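Local structure of putative hemin transport system, substrate-binding protein (Burkholderia cenocepacia J2315, 5GIZ) at residues Phe154-Asn157 / Ala163-Ala166. The protein probably captures heme in the periplasm and hands it to an inner-membrane ABC transporter for uptake as an iron source. Sequence-based numbering, arbitrary orientation.
Sequences FVLN and ALVA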
loop_
_atom_site.group_PDB
_atom_site.type_symbol
_atom_site.label_atom_id
_atom_site.label_comp_id
_atom_site.label_asym_id
_atom_site.label_seq_id
_atom_site.Cartn_x
_atom_site.Cartn_y
_atom_site.Cartn_z
ATOM N N PHE A 154 -10.205 -10.081 -1.696
ATOM C CA PHE A 154 -9.848 -8.707 -2.013
ATOM C C PHE A 154 -10.097 -8.364 -3.461
ATOM O O PHE A 154 -9.515 -8.953 -4.337
ATOM C CB PHE A 154 -8.376 -8.347 -1.656
ATOM C CG PHE A 154 -8.065 -6.903 -1.950
ATOM C CD1 PHE A 154 -8.573 -5.926 -1.163
ATOM C CD2 PHE A 154 -7.380 -6.533 -3.089
ATOM C CE1 PHE A 154 -8.379 -4.579 -1.430
ATOM C CE2 PHE A 154 -7.183 -5.173 -3.350
ATOM C CZ PHE A 154 -7.697 -4.230 -2.549
ATOM N N VAL A 155 -10.992 -7.427 -3.658
ATOM C CA VAL A 155 -11.283 -6.836 -4.950
ATOM C C VAL A 155 -10.492 -5.545 -5.106
ATOM O O VAL A 155 -10.720 -4.585 -4.355
ATOM C CB VAL A 155 -12.770 -6.484 -5.040
ATOM C CG1 VAL A 155 -13.069 -5.728 -6.349
ATOM C CG2 VAL A 155 -13.607 -7.771 -4.919
ATOM N N LEU A 156 -9.670 -5.496 -6.160
ATOM C CA LEU A 156 -8.978 -4.262 -6.508
ATOM C C LEU A 156 -9.905 -3.319 -7.274
ATOM O O LEU A 156 -10.019 -2.149 -6.951
ATOM C CB LEU A 156 -7.750 -4.577 -7.363
ATOM C CG LEU A 156 -6.896 -3.354 -7.756
ATOM C CD1 LEU A 156 -6.424 -2.601 -6.512
ATOM C CD2 LEU A 156 -5.733 -3.782 -8.621
ATOM N N ASN A 157 -10.536 -3.862 -8.300
ATOM C CA ASN A 157 -11.384 -3.086 -9.178
ATOM C C ASN A 157 -12.277 -4.012 -9.995
ATOM O O ASN A 157 -12.242 -5.258 -9.842
ATOM C CB ASN A 157 -10.524 -2.174 -10.086
ATOM C CG ASN A 157 -9.660 -2.943 -11.054
ATOM O OD1 ASN A 157 -10.124 -3.849 -11.735
ATOM N ND2 ASN A 157 -8.389 -2.560 -11.141
ATOM N N ALA A 163 -14.900 -8.672 -11.407
ATOM C CA ALA A 163 -13.957 -8.146 -10.441
ATOM C C ALA A 163 -12.550 -8.627 -10.744
ATOM O O ALA A 163 -12.364 -9.795 -11.174
ATOM C CB ALA A 163 -14.328 -8.616 -9.045
ATOM N N LEU A 164 -11.576 -7.775 -10.488
ATOM C CA LEU A 164 -10.153 -8.155 -10.510
ATOM C C LEU A 164 -9.732 -8.397 -9.054
ATOM O O LEU A 164 -9.894 -7.500 -8.228
ATOM C CB LEU A 164 -9.345 -7.024 -11.138
ATOM C CG LEU A 164 -7.871 -7.322 -11.382
ATOM C CD1 LEU A 164 -7.730 -8.230 -12.592
ATOM C CD2 LEU A 164 -7.080 -6.047 -11.585
ATOM N N VAL A 165 -9.204 -9.593 -8.769
ATOM C CA VAL A 165 -8.985 -10.025 -7.387
ATOM C C VAL A 165 -7.540 -10.449 -7.135
ATOM O O VAL A 165 -6.842 -10.840 -8.058
ATOM C CB VAL A 165 -9.951 -11.164 -7.001
ATOM C CG1 VAL A 165 -11.380 -10.675 -7.138
ATOM C CG2 VAL A 165 -9.701 -12.414 -7.865
ATOM N N ALA A 166 -7.105 -10.335 -5.879
ATOM C CA ALA A 166 -5.734 -10.604 -5.479
ATOM C C ALA A 166 -5.508 -12.069 -5.100
ATOM O O ALA A 166 -6.216 -12.637 -4.279
ATOM C CB ALA A 166 -5.360 -9.716 -4.316
HETATM O O HOH W 1 -8.462 -12.090 -2.596
#
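A163 opens the contact with its methyl, CB lying 4.1 Å from V155 CG1, and its CA-H makes a CA-H...O contact with the carbonyl oxygen of N157. L164 then spends both backbone polar groups on two successive residues. Its N donates to N157 O at 2.7 Å and almost straight (178°), whereas its O accepts from L156 N at 2.9 Å. With L156 and N157 both facing L164, the strand 151-159 has gained a residue here, a beta bulge in which L156 adopts a helix-like backbone (psi -50°). It exemplifies how a single extra residue in one strand sets two side chains opposite one: those of L156 and N157 both extend alongside that of L164. L156 CD2 meets L164 CD2 at 4.0 Å, while N157, whose CG sits between its own N and carbonyl carbon (chi1 66°), lays OD1 3.3 Å from L164 CB. Beyond the bulge V165 is the non-hydrogen-bonded partner of V155, and V155 CG2 and V165 CG1 touch loosely on the face shared with A163. A166 closes the series: its N reaches F154 O at 3.2 Å, within the carbonyl plane, and a water bridges A166 O and F154 N, continuing the pairing where the strands diverge. The A166 methyl lies at the edge of the F154 ring, 4.0 Å from CD2. That ring also touches A172 and Y191, which bind heme in other structures of this protein, consistent with a bulged antiparallel hairpin that lies behind the heme pocket of a periplasmic binding protein.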